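Local structure of polyhedrin (Simulium ubiquitum cypovirus, 5A9A) at residues E14-H17 / L18-R21; R78-E81 / F82-I86; I114-E117 / N118-V121; D213-D216 / Y217-K221. The protein builds the microcrystalline occlusion bodies, or polyhedra, of an insect cypovirus, which probably encase and protect the virus particles outside the host. One frame throughout, in Å; residues are numbered along the deposited sequence.

Contact 1 of 4, residues E14-H17 / L18-R21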
# COMPACT_ATOMS: atom_id res chain seq x y z
N GLU A 14 14.42 -40.42 13.57
CA GLU A 14 14.52 -39.15 14.28
C GLU A 14 14.67 -38.00 13.30
O GLU A 14 14.11 -36.92 13.51
CB GLU A 14 15.71 -39.18 15.24
CG GLU A 14 15.88 -40.50 15.98
CD GLU A 14 15.26 -40.49 17.36
OE1 GLU A 14 14.05 -40.77 17.48
OE2 GLU A 14 15.99 -40.20 18.34
N ARG A 15 15.41 -38.23 12.22
CA ARG A 15 15.59 -37.21 11.19
C ARG A 15 14.25 -36.84 10.57
O ARG A 15 13.93 -35.66 10.43
CB ARG A 15 16.56 -37.68 10.11
CG ARG A 15 16.76 -36.65 9.01
CD ARG A 15 17.83 -37.04 8.01
NE ARG A 15 17.87 -36.11 6.89
CZ ARG A 15 18.90 -35.95 6.07
NH1 ARG A 15 20.01 -36.66 6.24
NH2 ARG A 15 18.83 -35.06 5.08
N GLN A 16 13.47 -37.85 10.19
CA GLN A 16 12.15 -37.61 9.63
C GLN A 16 11.27 -36.90 10.65
O GLN A 16 10.52 -35.98 10.32
CB GLN A 16 11.49 -38.93 9.22
CG GLN A 16 10.09 -38.76 8.65
CD GLN A 16 10.09 -38.04 7.32
OE1 GLN A 16 10.68 -38.52 6.35
NE2 GLN A 16 9.44 -36.88 7.27
N HIS A 17 11.37 -37.34 11.90
CA HIS A 17 10.59 -36.77 12.99
C HIS A 17 10.84 -35.27 13.16
O HIS A 17 9.91 -34.51 13.39
CB HIS A 17 10.92 -37.50 14.30
CG HIS A 17 10.32 -36.88 15.51
ND1 HIS A 17 8.96 -36.81 15.72
CD2 HIS A 17 10.89 -36.29 16.59
CE1 HIS A 17 8.72 -36.21 16.87
NE2 HIS A 17 9.87 -35.89 17.42
N LEU A 18 12.10 -34.86 13.03
CA LEU A 18 12.45 -33.45 13.17
C LEU A 18 11.97 -32.65 11.96
O LEU A 18 11.61 -31.48 12.08
CB LEU A 18 13.96 -33.29 13.35
CG LEU A 18 14.54 -33.93 14.61
CD1 LEU A 18 15.99 -33.50 14.79
CD2 LEU A 18 13.72 -33.56 15.83
N VAL A 19 11.98 -33.28 10.79
CA VAL A 19 11.41 -32.66 9.60
C VAL A 19 9.93 -32.40 9.83
O VAL A 19 9.41 -31.33 9.49
CB VAL A 19 11.61 -33.54 8.35
CG1 VAL A 19 10.69 -33.09 7.22
CG2 VAL A 19 13.06 -33.50 7.91
N ASN A 20 9.24 -33.38 10.42
CA ASN A 20 7.83 -33.22 10.77
C ASN A 20 7.61 -32.09 11.77
O ASN A 20 6.72 -31.26 11.59
CB ASN A 20 7.26 -34.53 11.32
CG ASN A 20 7.27 -35.65 10.29
OD1 ASN A 20 7.53 -35.43 9.11
ND2 ASN A 20 6.97 -36.86 10.74
N ARG A 21 8.41 -32.07 12.83
CA ARG A 21 8.29 -31.03 13.86
C ARG A 21 8.65 -29.67 13.28
O ARG A 21 8.05 -28.66 13.63
CB ARG A 21 9.18 -31.35 15.06
CG ARG A 21 8.66 -32.48 15.94
CD ARG A 21 9.62 -32.86 17.05
NE ARG A 21 9.76 -31.82 18.07
CZ ARG A 21 10.89 -31.16 18.33
NH1 ARG A 21 11.99 -31.42 17.64
NH2 ARG A 21 10.92 -30.24 19.28
O HOH W 1 6.47 -37.04 13.74

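Contact 2 of 4, residues R78-E81 / F82-I86. With UTP (uridine 5'-triphosphate), chain B.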
# COMPACT_ATOMS: atom_id res chain seq x y z
N ARG A 78 -21.64 -0.55 -15.52
CA ARG A 78 -22.59 -1.17 -14.62
C ARG A 78 -22.10 -1.12 -13.18
O ARG A 78 -22.85 -0.81 -12.26
CB ARG A 78 -22.83 -2.63 -15.02
CG ARG A 78 -23.72 -3.40 -14.06
CD ARG A 78 -23.93 -4.83 -14.51
NE ARG A 78 -24.38 -4.89 -15.90
CZ ARG A 78 -25.63 -4.65 -16.30
NH1 ARG A 78 -26.56 -4.31 -15.42
NH2 ARG A 78 -25.94 -4.74 -17.59
N HIS A 79 -20.82 -1.42 -12.99
CA HIS A 79 -20.24 -1.47 -11.65
C HIS A 79 -20.07 -0.08 -11.06
O HIS A 79 -20.25 0.12 -9.86
CB HIS A 79 -18.92 -2.23 -11.68
CG HIS A 79 -19.07 -3.70 -11.96
ND1 HIS A 79 -18.02 -4.50 -12.34
CD2 HIS A 79 -20.16 -4.50 -11.92
CE1 HIS A 79 -18.46 -5.74 -12.52
NE2 HIS A 79 -19.75 -5.76 -12.27
N LYS A 80 -19.72 0.89 -11.90
CA LYS A 80 -19.63 2.28 -11.46
C LYS A 80 -20.98 2.78 -10.95
O LYS A 80 -21.06 3.39 -9.88
CB LYS A 80 -19.16 3.19 -12.60
CG LYS A 80 -19.12 4.66 -12.21
CD LYS A 80 -18.61 5.53 -13.34
CE LYS A 80 -19.67 5.76 -14.41
NZ LYS A 80 -19.13 6.53 -15.56
N GLU A 81 -22.03 2.53 -11.72
CA GLU A 81 -23.36 3.03 -11.37
C GLU A 81 -23.89 2.34 -10.11
O GLU A 81 -24.52 2.98 -9.27
CB GLU A 81 -24.34 2.82 -12.53
CG GLU A 81 -23.97 3.59 -13.78
CD GLU A 81 -23.83 5.08 -13.53
OE1 GLU A 81 -24.33 5.57 -12.49
OE2 GLU A 81 -23.23 5.77 -14.38
N PHE A 82 -23.64 1.04 -9.99
CA PHE A 82 -24.06 0.32 -8.80
C PHE A 82 -23.32 0.89 -7.59
O PHE A 82 -23.91 1.10 -6.53
CB PHE A 82 -23.80 -1.18 -8.93
CG PHE A 82 -24.60 -2.01 -7.96
CD1 PHE A 82 -24.14 -2.22 -6.67
CD2 PHE A 82 -25.81 -2.56 -8.34
CE1 PHE A 82 -24.88 -2.99 -5.78
CE2 PHE A 82 -26.55 -3.32 -7.46
CZ PHE A 82 -26.08 -3.53 -6.17
N GLU A 83 -22.03 1.16 -7.76
CA GLU A 83 -21.25 1.73 -6.67
C GLU A 83 -21.78 3.10 -6.27
O GLU A 83 -21.84 3.44 -5.08
CB GLU A 83 -19.76 1.83 -7.04
CG GLU A 83 -18.90 2.29 -5.87
CD GLU A 83 -17.42 2.28 -6.18
OE1 GLU A 83 -17.05 2.20 -7.37
OE2 GLU A 83 -16.63 2.36 -5.21
N ASN A 84 -22.17 3.91 -7.26
CA ASN A 84 -22.77 5.20 -6.98
C ASN A 84 -24.00 5.06 -6.09
O ASN A 84 -24.12 5.72 -5.06
CB ASN A 84 -23.17 5.91 -8.27
CG ASN A 84 -22.02 6.64 -8.93
OD1 ASN A 84 -21.05 7.01 -8.27
ND2 ASN A 84 -22.12 6.85 -10.24
N GLN A 85 -24.92 4.20 -6.51
CA GLN A 85 -26.17 4.02 -5.78
C GLN A 85 -25.91 3.53 -4.36
O GLN A 85 -26.58 3.95 -3.41
CB GLN A 85 -27.08 3.03 -6.51
CG GLN A 85 -28.45 2.89 -5.88
CD GLN A 85 -29.13 4.23 -5.64
OE1 GLN A 85 -28.92 5.18 -6.40
NE2 GLN A 85 -29.93 4.31 -4.59
N ILE A 86 -24.93 2.65 -4.20
CA ILE A 86 -24.61 2.09 -2.89
C ILE A 86 -23.92 3.11 -1.98
O ILE A 86 -24.31 3.27 -0.83
CB ILE A 86 -23.71 0.84 -3.01
CG1 ILE A 86 -24.42 -0.26 -3.79
CG2 ILE A 86 -23.31 0.35 -1.63
CD1 ILE A 86 -25.59 -0.87 -3.04
PA UTP B . -28.35 -7.32 -19.98
O1A UTP B . -29.64 -7.24 -19.21
O2A UTP B . -27.92 -8.63 -20.60
O3A UTP B . -28.38 -6.20 -21.14
O5' UTP B . -27.16 -6.82 -19.03
PB UTP B . -29.11 -4.78 -20.93
O1B UTP B . -28.48 -3.81 -21.90
O2B UTP B . -30.60 -5.01 -20.95
O3B UTP B . -28.68 -4.32 -19.45
PG UTP B . -29.70 -3.52 -18.49
O1G UTP B . -30.85 -3.17 -19.41
O2G UTP B . -28.91 -2.34 -18.00
O3G UTP B . -30.03 -4.53 -17.43
C5' UTP B . -26.17 -7.73 -18.56
C4' UTP B . -26.59 -8.31 -17.22
O4' UTP B . -25.46 -8.64 -16.41
C1' UTP B . -25.87 -8.56 -15.04
C2' UTP B . -26.92 -7.46 -14.98
O2' UTP B . -28.00 -7.81 -14.11
C3' UTP B . -27.42 -7.34 -16.41
O3' UTP B . -28.81 -7.68 -16.49
N1 UTP B . -24.72 -8.32 -14.16
C6 UTP B . -23.49 -8.55 -14.60
C2 UTP B . -24.92 -7.86 -12.84
O2 UTP B . -26.08 -7.64 -12.43
N3 UTP B . -23.88 -7.65 -12.03
C4 UTP B . -22.63 -7.88 -12.46
O4 UTP B . -21.66 -7.68 -11.69
C5 UTP B . -22.41 -8.34 -13.75

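Contact 3 of 4, residues I114-E117 / N118-V121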
# COMPACT_ATOMS: atom_id res chain seq x y z
N ILE A 114 0.19 -16.60 15.19
CA ILE A 114 -0.64 -15.40 15.25
C ILE A 114 -1.19 -15.15 16.65
O ILE A 114 -1.64 -16.07 17.33
CB ILE A 114 -1.82 -15.52 14.25
CG1 ILE A 114 -1.29 -15.53 12.82
CG2 ILE A 114 -2.82 -14.39 14.45
CD1 ILE A 114 -2.30 -15.97 11.78
N CYS A 115 -1.13 -13.89 17.08
CA CYS A 115 -1.70 -13.49 18.36
C CYS A 115 -3.21 -13.39 18.22
O CYS A 115 -3.75 -12.32 17.92
CB CYS A 115 -1.13 -12.15 18.82
SG CYS A 115 -1.68 -11.63 20.46
N TRP A 116 -3.89 -14.51 18.45
CA TRP A 116 -5.32 -14.60 18.19
C TRP A 116 -6.12 -13.60 19.00
O TRP A 116 -7.16 -13.11 18.56
CB TRP A 116 -5.79 -16.03 18.46
CG TRP A 116 -5.11 -17.02 17.57
CD1 TRP A 116 -4.18 -17.95 17.93
CD2 TRP A 116 -5.29 -17.14 16.16
NE1 TRP A 116 -3.77 -18.66 16.82
CE2 TRP A 116 -4.44 -18.18 15.72
CE3 TRP A 116 -6.08 -16.48 15.21
CZ2 TRP A 116 -4.36 -18.57 14.38
CZ3 TRP A 116 -6.00 -16.86 13.89
CH2 TRP A 116 -5.15 -17.91 13.48
N GLU A 117 -5.62 -13.28 20.19
CA GLU A 117 -6.24 -12.27 21.04
C GLU A 117 -6.33 -10.91 20.35
O GLU A 117 -7.27 -10.14 20.58
CB GLU A 117 -5.44 -12.14 22.34
CG GLU A 117 -5.53 -10.78 23.01
CD GLU A 117 -4.67 -10.69 24.26
OE1 GLU A 117 -3.85 -11.61 24.48
OE2 GLU A 117 -4.81 -9.71 25.01
N ASN A 118 -5.36 -10.61 19.49
CA ASN A 118 -5.28 -9.30 18.85
C ASN A 118 -5.77 -9.29 17.41
O ASN A 118 -5.71 -8.26 16.73
CB ASN A 118 -3.84 -8.77 18.91
CG ASN A 118 -3.50 -8.18 20.26
OD1 ASN A 118 -4.27 -8.30 21.22
ND2 ASN A 118 -2.34 -7.54 20.36
N VAL A 119 -6.26 -10.43 16.94
CA VAL A 119 -6.84 -10.52 15.61
C VAL A 119 -8.13 -9.71 15.52
O VAL A 119 -8.95 -9.73 16.44
CB VAL A 119 -7.13 -11.99 15.22
CG1 VAL A 119 -8.07 -12.06 14.02
CG2 VAL A 119 -5.84 -12.74 14.94
N ARG A 120 -8.28 -8.98 14.42
CA ARG A 120 -9.51 -8.25 14.14
C ARG A 120 -9.93 -8.51 12.70
O ARG A 120 -9.15 -8.32 11.78
CB ARG A 120 -9.31 -6.75 14.34
CG ARG A 120 -8.83 -6.33 15.72
CD ARG A 120 -9.89 -6.54 16.80
NE ARG A 120 -9.47 -5.98 18.08
CZ ARG A 120 -8.83 -6.67 19.03
NH1 ARG A 120 -8.55 -7.95 18.86
NH2 ARG A 120 -8.49 -6.07 20.16
N VAL A 121 -11.17 -8.95 12.52
CA VAL A 121 -11.77 -9.07 11.20
C VAL A 121 -13.13 -8.39 11.24
O VAL A 121 -14.01 -8.80 11.99
CB VAL A 121 -11.94 -10.53 10.76
CG1 VAL A 121 -12.66 -10.60 9.41
CG2 VAL A 121 -10.59 -11.23 10.68
O HOH W 2 -9.21 -11.25 18.63
O HOH W 3 -3.86 -7.21 24.17

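Contact 4 of 4, residues D213-D216 / Y217-K221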
# COMPACT_ATOMS: atom_id res chain seq x y z
N ASP A 213 -11.49 -28.08 -6.34
CA ASP A 213 -10.26 -27.39 -6.73
C ASP A 213 -9.73 -26.55 -5.56
O ASP A 213 -8.52 -26.40 -5.39
CB ASP A 213 -10.52 -26.50 -7.94
CG ASP A 213 -10.83 -27.30 -9.20
OD1 ASP A 213 -11.00 -28.53 -9.09
OD2 ASP A 213 -10.92 -26.70 -10.29
N LEU A 214 -10.65 -25.99 -4.78
CA LEU A 214 -10.28 -25.16 -3.64
C LEU A 214 -9.64 -26.00 -2.53
O LEU A 214 -8.60 -25.63 -1.99
CB LEU A 214 -11.50 -24.42 -3.10
CG LEU A 214 -11.28 -23.58 -1.84
CD1 LEU A 214 -10.13 -22.59 -2.04
CD2 LEU A 214 -12.55 -22.85 -1.47
N ILE A 215 -10.26 -27.13 -2.20
CA ILE A 215 -9.70 -28.02 -1.19
C ILE A 215 -8.30 -28.44 -1.61
O ILE A 215 -7.38 -28.48 -0.79
CB ILE A 215 -10.57 -29.28 -1.00
CG1 ILE A 215 -11.93 -28.92 -0.42
CG2 ILE A 215 -9.88 -30.27 -0.08
CD1 ILE A 215 -12.91 -30.08 -0.38
N ASP A 216 -8.14 -28.75 -2.89
CA ASP A 216 -6.84 -29.14 -3.44
C ASP A 216 -5.80 -28.04 -3.21
O ASP A 216 -4.67 -28.32 -2.80
CB ASP A 216 -6.98 -29.45 -4.93
CG ASP A 216 -5.74 -30.08 -5.52
OD1 ASP A 216 -4.81 -29.34 -5.90
OD2 ASP A 216 -5.69 -31.33 -5.61
N TYR A 217 -6.18 -26.79 -3.48
CA TYR A 217 -5.29 -25.65 -3.29
C TYR A 217 -4.87 -25.51 -1.82
O TYR A 217 -3.69 -25.35 -1.51
CB TYR A 217 -5.96 -24.36 -3.76
CG TYR A 217 -5.11 -23.11 -3.61
CD1 TYR A 217 -4.25 -22.71 -4.62
CD2 TYR A 217 -5.19 -22.33 -2.46
CE1 TYR A 217 -3.48 -21.56 -4.49
CE2 TYR A 217 -4.43 -21.19 -2.32
CZ TYR A 217 -3.58 -20.81 -3.34
OH TYR A 217 -2.81 -19.67 -3.21
N MET A 218 -5.86 -25.55 -0.93
CA MET A 218 -5.59 -25.35 0.49
C MET A 218 -4.68 -26.46 1.03
O MET A 218 -3.79 -26.21 1.84
CB MET A 218 -6.91 -25.30 1.27
CG MET A 218 -7.83 -24.16 0.82
SD MET A 218 -7.07 -22.53 0.98
CE MET A 218 -7.12 -22.31 2.76
N GLN A 219 -4.89 -27.68 0.55
CA GLN A 219 -4.05 -28.80 0.95
C GLN A 219 -2.65 -28.71 0.33
O GLN A 219 -1.67 -29.10 0.96
CB GLN A 219 -4.73 -30.13 0.59
CG GLN A 219 -5.98 -30.39 1.42
CD GLN A 219 -6.63 -31.73 1.14
OE1 GLN A 219 -6.55 -32.25 0.03
NE2 GLN A 219 -7.28 -32.28 2.15
N ALA A 220 -2.57 -28.19 -0.88
CA ALA A 220 -1.28 -28.00 -1.54
C ALA A 220 -0.44 -26.93 -0.83
O ALA A 220 0.77 -27.10 -0.65
CB ALA A 220 -1.48 -27.61 -3.00
N LYS A 221 -1.09 -25.85 -0.42
CA LYS A 221 -0.40 -24.74 0.23
C LYS A 221 -0.37 -24.91 1.75
O LYS A 221 0.21 -24.11 2.47
CB LYS A 221 -1.08 -23.41 -0.11
CG LYS A 221 -1.27 -23.16 -1.60
CD LYS A 221 0.04 -23.13 -2.37
CE LYS A 221 -0.21 -22.93 -3.85
NZ LYS A 221 1.04 -22.87 -4.66

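Contact 1 of 4, residues E14-H17 / L18-R21
H17 carries its CG opposite the main-chain nitrogen (chi1 172°), R21 has its CG beside its own backbone N (chi1 -74°), and these two choices bring an imidazole and an aliphatic arm together one turn apart. R21 CG lies over one face of the H17 ring, 4.1 Å from the ring centroid and displaced toward the rim, a CH-pi contact. The long arginine arm supplies apolar methylenes for this face and still carries its charge outward; R21 NE stays 4.1 Å from H17 NE2, so a protonated imidazole would probably be disfavoured slightly. Q16 bends at its second torsion (67°), which swings its amide along the helix so that NE2 donates to N20 OD1 at 3.0 Å. The acceptor lies in the plane of the Q16 amide, whereas the donor sits above the N20 carbonyl plane. The other end of the N20 amide is used too: a water 3.0 Å from N20 ND2 accepts its proton and also lies 3.2 Å from H17 ND1. V19 packs on R136 of the second subunit, and most of these residues touch crystal neighbours. Such i to i+4 pairing of polar side chains over main-chain bonds is typical of an exposed alpha-helix, here helix 11-25.

Contact 2 of 4, residues R78-E81 / F82-I86
R78, whose carbonyl oxygen accepts the F82 N-H, lays its guanidinium face against the ribose of UTP, with R78 CZ only 3.2 Å from UTP C3'. The scaffold is alpha-helix 76-87, whose first turn thus forms part of the nucleotide pocket. The R78 chain runs straight to CD and then turns at chi3 (-52°), bringing the face of the group against the sugar. R78 NH2 lies 2.8 Å from UTP O5' and gives a weak bond to UTP O3B, so a flat cation serves both sugar and phosphates. H79 reads the base: its NE2 donates to UTP O4 at 2.8 Å, with O4 near the plane of the ring. Because D71 holds H79 ND1, the imidazole cannot easily rotate, and a charged form is plausible. One turn on, E81 is folded at chi2 (-56°), which lets its OE1 take a weak bond from N84 ND2 at 3.4 Å; the stronger partner of that carboxylate is the backbone N of D93. E83 projects to R65 and R87 and to N204 of the third subunit, a buried acid matched by two arginines. The E81 carboxylate and N84 amide planes are 64° apart, N84 ND2 lying 3.6 Å from K80 O as well.

Contact 3 of 4, residues I114-E117 / N118-V121
Two overlapping beta turns, C115-N118 and W116-V119, join I114 to V119 in the loop that leads from the six-stranded sheet into the four-stranded one. N118 N donates to C115 O at 2.8 Å and V119 N to W116 O at 3.3 Å, in both cases from above the carbonyl plane. C115 is also the centre of an inverse gamma turn. Inside the bend, V119 CG2 presses on I114 CG2 at 3.5 Å, closer than usual for two methyls, and rests 3.8 Å from W116 CE3; the beta-branched valine and isoleucine offer methyls close to the backbone, where they can meet each other and the indole. The polar residues take the outer side. R120 folds back on itself at chi2 (-69°), so that NH1 reaches E117 O at 3.1 Å and, along with it, V119 O at 3.0 Å. Both oxygens lie in the guanidinium plane, which fixes the rotation of the group and gives both carbonyls a donor; a water also donates to V119 O. Another water donates to E117 OE2 and to N118 OD1, bridging side chains that run alongside each other. From here V119 packs on F175 and P176 of strand 170-176, W116 meets A110 of strand 105-111 and forms a cation-pi pair with R158, and V121 of strand 120-124 touches Y145 of the adjacent strand 145-146 and I108 of strand 105-111 in the six-stranded sheet.

Contact 4 of 4, residues D213-D216 / Y217-K221
I215 and Q219 lie side by side and point the same way from helix 211-221, as do L214 and M218 one position earlier along it. In the first pair I215 CG2 touches the flat end of the glutamine, 3.8 Å from Q219 CD, so the gamma-branch methyl packs on the amide while Q219 NE2 is left to donate to the carbonyl of D233. In the second pair L214 CD1 meets M218 CG at 4.0 Å. L214 sets its CG opposite the backbone N (chi1 176°), which sends its branch along the helix toward M218. The flexible methionine bends at chi2 (-59°), which places SD at the edge of the Y217 ring, in the ring plane. K221 CG lies over one face of the same ring, 3.7 Å above its plane. Y217 itself meets D213 through the backbone, Y217 N donating to D213 O at 3.0 Å, and its aromatic group leads away from the helix. Leucine, tyrosine and methionine suit this buried side, where L214 and Y217 pack on strands 47-54, 201-208 and 34-41, and M218 on Y225. The opposite chemistry marks the flank facing the second subunit: D213 and D216 pack on H91 of that chain, and K221 NZ forms a salt bridge with its D127. Across the contact itself the side chains meet by van der Waals touch, and the hydrogen bonds are those of the main chain, which implies an amphipathic helix: the polar ends of Q219 and K221 are bonded to another part of the fold and to the second subunit.

Contacts 1, 2 and 4 each lie within a single helix, whereas contact 3 is a turn entering a strand. Contact 1 is wholly at the surface, its centre about 28 Å from that of the chain, and pairs its side chains through amides, a histidine and water. Contact 2 lies almost as far out, about 27 Å likewise, on the other side of the centre, yet it is partly buried and directs its polar groups at a ligand. The centres of contacts 3 and 4 sit nearer the middle, at about 12 and 14 Å on opposite sides, and put apolar side chains against the sheets. No two contacts touch; the nearest atoms, between contacts 3 and 4, are about 12 Å apart.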